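Local coordinates for phenylalanine--tRNA ligase beta subunit (PDB 2CXI), which catalyses, as a tetramer with the alpha subunit, ATP-dependent attachment of phenylalanine to tRNA(Phe), the present chain being an N-terminal fragment of the beta subunit, at residues A[4-9]-A[45-50]; A[108-113]-A[228-233]. All coordinates share one frame; numbering follows the deposited sequence.

Contact 1. Residues A[4-9]-A[45-50]; sequences FDVSKS and VYFKLD
Lys-48 reaches Asp-5 through a chain that starts with CG anti to the backbone N (chi1 -177°) and bends at chi3 and chi4, while Asp-5 sets its CG beside its own backbone N (chi1 -63°). The ammonium NZ meets Asp-5 OD1 at 2.7 Å on the syn lone pair, a salt bridge over a non-hydrogen-bonded antiparallel pair. An alanine in place of Lys-48 would probably leave the Asp-5 carboxylate without this charged mate and freer to turn. Further along the same face, Ser-7 CB lies 3.7 Å from Tyr-46 CE1.

The other face is apolar. Leu-49 CB sits over one face of the Phe-4 ring, toward the rim. Leu-49 CD1 bridges the row, 3.9 Å from Phe-4 CE2 and 3.7 Å from Val-6 CG2. Paired backbone bonds join Phe-4 to Leu-49 and Val-6 to Phe-47. Backbone bonding, though not the strand pairing, continues into the first turn of helix 8-15, where Lys-8 N donates to Val-45 O at 2.9 Å. Ser-7 OG, at the N-cap position, hydrogen-bonds to Asp-10 N and to Asp-117 OD2, and a water links Ser-7 OG, Ser-9 N and Val-45 O.

Strand 44-51 is the middle one of a three-stranded antiparallel sheet, between 3-7 and 33-41. Helices 21-30 and 62-72 pack on the face of Phe-4, Val-6, Phe-47 and Leu-49, and Gln-121 and Gln-124 of helix 116-133 bond to Asp-5 O.

Contact 2. Residues A[108-113]-A[228-233]; sequences IVEGLR and TKNVFI
Val-231, Leu-112 and Ile-108 carry this contact, and the branched side chain of Val-231 lies at its centre. With CG1 between its backbone N and carbonyl carbon (chi1 48°), Val-231 pushes that methyl across to the other segment, where it is 3.6 Å from Val-109 CB and 3.5 Å from Leu-112 CD1. Its backbone forms the reciprocal pair of bonds with Val-109 that marks a hydrogen-bonded antiparallel site. Leu-254 of helix 240-255 packs against both valines on the same face.

Leu-112 is held at two levels. Its N-H bonds to Lys-229 O at 2.8 Å, in the carbonyl plane and on a lone pair, while its isobutyl group leans obliquely on Val-231. Between this bond and the Val-109 pair, Glu-110 and Gly-111 take a path in which Gly-111 has left-handed backbone angles (phi 79°, psi 29°). Asn-230 meets this part of the chain with its side-chain carbonyl: OD1 accepts from Gly-111 N at 3.2 Å, with the donor tilted from the amide plane, and also lies against Glu-110 CB. The amide's other end, ND2, is bonded to Asp-148.

Ile-108 works on the opposite face of the sheet. Its CG1 approaches the edge of the Phe-232 ring, in the ring plane, 3.9 Å from CD2. The CA of Ile-108 makes a C-H...O contact of 3.2 Å with Val-231 O, as is common at non-hydrogen-bonded antiparallel pairs.

Strands 103-110 and 231-237 are thereby joined as adjacent antiparallel members of a mixed sheet, flanked by 260-267 and 140-146. This beta pairing, with helix 240-255 on one face, is consistent with the B3/4 region, the amino acid-editing domain of these synthetases, to which 228-233 belongs by sequence family.

Overall arrangement
The two contacts show one principle at separate places: antiparallel strands from distant parts of the chain pair through the backbone, and their side chains pack on the two faces of each sheet. Along the chain they follow one another: both segments of contact 1 come before the first of contact 2. Their centres lie 24 Å apart and their nearest atoms about 12 Å, so they do not touch. They belong to separate sheets. Helix 116-133, which follows soon after 108-113, relates them, since it packs beside strand 3-7 of contact 1. Both lie away from the predicted magnesium ligands Asp-331, Asp-337, Glu-340 and Asp-341, a site shared with the alpha subunit.

Contact 1. Residues A[4-9]-A[45-50]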
loop_
_atom_site.group_PDB
_atom_site.type_symbol
_atom_site.label_atom_id
_atom_site.label_comp_id
_atom_site.label_asym_id
_atom_site.label_seq_id
_atom_site.Cartn_x
_atom_site.Cartn_y
_atom_site.Cartn_z
ATOM N N PHE A 4 33.508 -29.278 12.574
ATOM C CA PHE A 4 33.373 -27.821 12.520
ATOM C C PHE A 4 34.180 -27.205 13.628
ATOM O O PHE A 4 34.365 -27.809 14.662
ATOM C CB PHE A 4 31.901 -27.377 12.628
ATOM C CG PHE A 4 31.185 -27.902 13.862
ATOM C CD1 PHE A 4 30.749 -29.216 13.919
ATOM C CD2 PHE A 4 30.941 -27.073 14.939
ATOM C CE1 PHE A 4 30.084 -29.711 15.060
ATOM C CE2 PHE A 4 30.254 -27.532 16.056
ATOM C CZ PHE A 4 29.833 -28.845 16.112
ATOM N N ASP A 5 34.637 -25.985 13.390
ATOM C CA ASP A 5 35.434 -25.266 14.336
ATOM C C ASP A 5 34.587 -24.352 15.210
ATOM O O ASP A 5 33.570 -23.806 14.766
ATOM C CB ASP A 5 36.440 -24.409 13.600
ATOM C CG ASP A 5 37.419 -25.220 12.785
ATOM O OD1 ASP A 5 37.614 -26.445 13.023
ATOM O OD2 ASP A 5 38.088 -24.665 11.914
ATOM N N VAL A 6 35.016 -24.207 16.459
ATOM C CA VAL A 6 34.361 -23.350 17.419
ATOM C C VAL A 6 35.385 -22.678 18.341
ATOM O O VAL A 6 36.514 -23.195 18.574
ATOM C CB VAL A 6 33.325 -24.102 18.295
ATOM C CG1 VAL A 6 32.122 -24.642 17.457
ATOM C CG2 VAL A 6 33.969 -25.251 19.067
ATOM N N SER A 7 34.969 -21.540 18.890
ATOM C CA SER A 7 35.781 -20.866 19.864
ATOM C C SER A 7 35.419 -21.261 21.278
ATOM O O SER A 7 34.240 -21.293 21.635
ATOM C CB SER A 7 35.742 -19.337 19.614
ATOM O OG SER A 7 35.854 -18.622 20.803
ATOM N N LYS A 8 36.436 -21.617 22.086
ATOM C CA LYS A 8 36.189 -22.002 23.482
ATOM C C LYS A 8 35.442 -20.911 24.242
ATOM O O LYS A 8 34.530 -21.217 25.022
ATOM C CB LYS A 8 37.488 -22.340 24.230
ATOM C CG LYS A 8 37.298 -22.721 25.730
ATOM C CD LYS A 8 38.714 -23.088 26.320
ATOM C CE LYS A 8 38.648 -23.543 27.795
ATOM N NZ LYS A 8 38.309 -22.423 28.770
ATOM N N SER A 9 35.841 -19.654 24.053
ATOM C CA SER A 9 35.183 -18.554 24.799
ATOM C C SER A 9 33.741 -18.324 24.263
ATOM O O SER A 9 32.847 -17.921 25.028
ATOM C CB SER A 9 36.029 -17.257 24.763
ATOM O OG SER A 9 36.048 -16.717 23.446
ATOM N N VAL A 45 41.665 -19.811 22.377
ATOM C CA VAL A 45 41.558 -21.260 22.188
ATOM C C VAL A 45 40.398 -21.631 21.228
ATOM O O VAL A 45 39.262 -21.145 21.395
ATOM C CB VAL A 45 41.432 -22.018 23.552
ATOM C CG1 VAL A 45 41.233 -23.527 23.350
ATOM C CG2 VAL A 45 42.656 -21.741 24.471
ATOM N N TYR A 46 40.691 -22.540 20.294
ATOM C CA TYR A 46 39.708 -23.111 19.365
ATOM C C TYR A 46 39.669 -24.626 19.479
ATOM O O TYR A 46 40.695 -25.252 19.815
ATOM C CB TYR A 46 40.066 -22.727 17.933
ATOM C CG TYR A 46 39.905 -21.252 17.695
ATOM C CD1 TYR A 46 38.674 -20.721 17.335
ATOM C CD2 TYR A 46 40.993 -20.372 17.868
ATOM C CE1 TYR A 46 38.525 -19.335 17.127
ATOM C CE2 TYR A 46 40.855 -19.004 17.664
ATOM C CZ TYR A 46 39.626 -18.488 17.292
ATOM O OH TYR A 46 39.494 -17.122 17.083
ATOM N N PHE A 47 38.478 -25.192 19.275
ATOM C CA PHE A 47 38.290 -26.625 19.123
ATOM C C PHE A 47 37.835 -26.938 17.689
ATOM O O PHE A 47 37.066 -26.160 17.070
ATOM C CB PHE A 47 37.196 -27.155 20.075
ATOM C CG PHE A 47 37.350 -26.786 21.518
ATOM C CD1 PHE A 47 38.607 -26.602 22.118
ATOM C CD2 PHE A 47 36.201 -26.753 22.336
ATOM C CE1 PHE A 47 38.708 -26.318 23.468
ATOM C CE2 PHE A 47 36.296 -26.493 23.705
ATOM C CZ PHE A 47 37.544 -26.277 24.280
ATOM N N LYS A 48 38.306 -28.061 17.157
ATOM C CA LYS A 48 37.609 -28.704 16.061
ATOM C C LYS A 48 36.778 -29.856 16.656
ATOM O O LYS A 48 37.306 -30.763 17.322
ATOM C CB LYS A 48 38.543 -29.223 14.975
ATOM C CG LYS A 48 37.750 -29.837 13.779
ATOM C CD LYS A 48 38.677 -30.275 12.645
ATOM C CE LYS A 48 39.648 -29.150 12.241
ATOM N NZ LYS A 48 38.983 -28.090 11.410
ATOM N N LEU A 49 35.468 -29.777 16.443
ATOM C CA LEU A 49 34.544 -30.780 16.924
ATOM C C LEU A 49 34.130 -31.697 15.779
ATOM O O LEU A 49 34.055 -31.273 14.620
ATOM C CB LEU A 49 33.325 -30.109 17.577
ATOM C CG LEU A 49 33.586 -29.138 18.735
ATOM C CD1 LEU A 49 32.287 -28.547 19.278
ATOM C CD2 LEU A 49 34.321 -29.917 19.871
ATOM N N ASP A 50 33.923 -32.968 16.112
ATOM C CA ASP A 50 33.528 -33.950 15.125
ATOM C C ASP A 50 32.149 -34.402 15.538
ATOM O O ASP A 50 31.984 -35.079 16.561
ATOM C CB ASP A 50 34.513 -35.111 15.143
ATOM C CG ASP A 50 34.209 -36.195 14.103
ATOM O OD1 ASP A 50 33.225 -36.115 13.340
ATOM O OD2 ASP A 50 34.975 -37.192 14.011
HETATM O O HOH W 1 38.293 -18.946 22.330
#

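Contact 2. Residues A[108-113]-A[228-233]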
loop_
_atom_site.group_PDB
_atom_site.type_symbol
_atom_site.label_atom_id
_atom_site.label_comp_id
_atom_site.label_asym_id
_atom_site.label_seq_id
_atom_site.Cartn_x
_atom_site.Cartn_y
_atom_site.Cartn_z
ATOM N N ILE A 108 12.901 -13.700 9.954
ATOM C CA ILE A 108 13.660 -12.563 10.412
ATOM C C ILE A 108 14.055 -12.835 11.851
ATOM O O ILE A 108 13.255 -13.289 12.649
ATOM C CB ILE A 108 12.823 -11.254 10.288
ATOM C CG1 ILE A 108 12.547 -10.965 8.819
ATOM C CG2 ILE A 108 13.538 -10.036 10.991
ATOM C CD1 ILE A 108 11.331 -10.024 8.591
ATOM N N VAL A 109 15.294 -12.543 12.179
ATOM C CA VAL A 109 15.735 -12.611 13.585
ATOM C C VAL A 109 16.259 -11.212 13.989
ATOM O O VAL A 109 17.212 -10.702 13.373
ATOM C CB VAL A 109 16.814 -13.678 13.793
ATOM C CG1 VAL A 109 17.202 -13.792 15.287
ATOM C CG2 VAL A 109 16.339 -15.033 13.316
ATOM N N GLU A 110 15.634 -10.592 15.008
ATOM C CA GLU A 110 15.966 -9.187 15.363
ATOM C C GLU A 110 16.804 -9.101 16.627
ATOM O O GLU A 110 16.782 -10.028 17.423
ATOM C CB GLU A 110 14.681 -8.367 15.596
ATOM C CG GLU A 110 13.885 -8.223 14.314
ATOM C CD GLU A 110 12.621 -7.400 14.487
ATOM O OE1 GLU A 110 12.102 -7.358 15.601
ATOM O OE2 GLU A 110 12.145 -6.815 13.495
ATOM N N GLY A 111 17.508 -7.975 16.811
ATOM C CA GLY A 111 18.120 -7.615 18.117
ATOM C C GLY A 111 19.411 -8.361 18.390
ATOM O O GLY A 111 19.769 -8.610 19.548
ATOM N N LEU A 112 20.116 -8.724 17.323
ATOM C CA LEU A 112 21.350 -9.452 17.483
ATOM C C LEU A 112 22.467 -8.442 17.735
ATOM O O LEU A 112 22.438 -7.324 17.218
ATOM C CB LEU A 112 21.645 -10.288 16.237
ATOM C CG LEU A 112 20.703 -11.510 16.073
ATOM C CD1 LEU A 112 20.738 -12.001 14.636
ATOM C CD2 LEU A 112 21.038 -12.657 17.039
ATOM N N ARG A 113 23.460 -8.855 18.500
ATOM C CA ARG A 113 24.715 -8.119 18.538
ATOM C C ARG A 113 25.811 -9.078 18.085
ATOM O O ARG A 113 26.248 -9.925 18.845
ATOM C CB ARG A 113 24.978 -7.561 19.952
ATOM C CG ARG A 113 23.791 -6.763 20.578
ATOM C CD ARG A 113 23.968 -6.346 22.082
ATOM N NE ARG A 113 25.408 -6.315 22.398
ATOM C CZ ARG A 113 26.039 -7.222 23.160
ATOM N NH1 ARG A 113 25.361 -8.216 23.752
ATOM N NH2 ARG A 113 27.350 -7.120 23.348
ATOM N N THR A 228 25.522 -5.733 11.694
ATOM C CA THR A 228 24.152 -6.240 11.467
ATOM C C THR A 228 23.433 -6.633 12.768
ATOM O O THR A 228 23.949 -7.390 13.591
ATOM C CB THR A 228 24.173 -7.404 10.449
ATOM O OG1 THR A 228 24.599 -6.890 9.179
ATOM C CG2 THR A 228 22.730 -7.945 10.210
ATOM N N LYS A 229 22.245 -6.074 12.951
ATOM C CA LYS A 229 21.375 -6.370 14.097
ATOM C C LYS A 229 20.172 -7.268 13.768
ATOM O O LYS A 229 19.724 -8.059 14.612
ATOM C CB LYS A 229 20.872 -5.048 14.712
ATOM C CG LYS A 229 21.992 -4.226 15.382
ATOM C CD LYS A 229 21.376 -2.984 16.076
ATOM C CE LYS A 229 22.476 -2.040 16.576
ATOM N NZ LYS A 229 23.076 -1.267 15.415
ATOM N N ASN A 230 19.639 -7.130 12.543
ATOM C CA ASN A 230 18.402 -7.809 12.138
ATOM C C ASN A 230 18.696 -8.574 10.869
ATOM O O ASN A 230 19.127 -7.989 9.887
ATOM C CB ASN A 230 17.278 -6.785 11.864
ATOM C CG ASN A 230 16.999 -5.897 13.071
ATOM O OD1 ASN A 230 16.741 -6.394 14.162
ATOM N ND2 ASN A 230 17.093 -4.575 12.883
ATOM N N VAL A 231 18.551 -9.891 10.924
ATOM C CA VAL A 231 18.929 -10.758 9.811
ATOM C C VAL A 231 17.677 -11.303 9.129
ATOM O O VAL A 231 16.692 -11.666 9.792
ATOM C CB VAL A 231 19.893 -11.922 10.262
ATOM C CG1 VAL A 231 19.395 -12.594 11.455
ATOM C CG2 VAL A 231 19.963 -12.987 9.244
ATOM N N PHE A 232 17.731 -11.346 7.802
ATOM C CA PHE A 232 16.683 -11.941 6.993
ATOM C C PHE A 232 17.291 -13.250 6.435
ATOM O O PHE A 232 18.391 -13.251 5.838
ATOM C CB PHE A 232 16.251 -10.968 5.870
ATOM C CG PHE A 232 15.250 -11.566 4.889
ATOM C CD1 PHE A 232 15.668 -12.015 3.614
ATOM C CD2 PHE A 232 13.893 -11.687 5.240
ATOM C CE1 PHE A 232 14.746 -12.583 2.707
ATOM C CE2 PHE A 232 12.968 -12.265 4.322
ATOM C CZ PHE A 232 13.399 -12.699 3.075
ATOM N N ILE A 233 16.613 -14.357 6.666
ATOM C CA ILE A 233 17.174 -15.682 6.234
ATOM C C ILE A 233 16.280 -16.311 5.182
ATOM O O ILE A 233 15.056 -16.314 5.350
ATOM C CB ILE A 233 17.312 -16.640 7.446
ATOM C CG1 ILE A 233 18.219 -16.055 8.569
ATOM C CG2 ILE A 233 17.842 -18.077 6.988
ATOM C CD1 ILE A 233 17.835 -16.627 9.962
#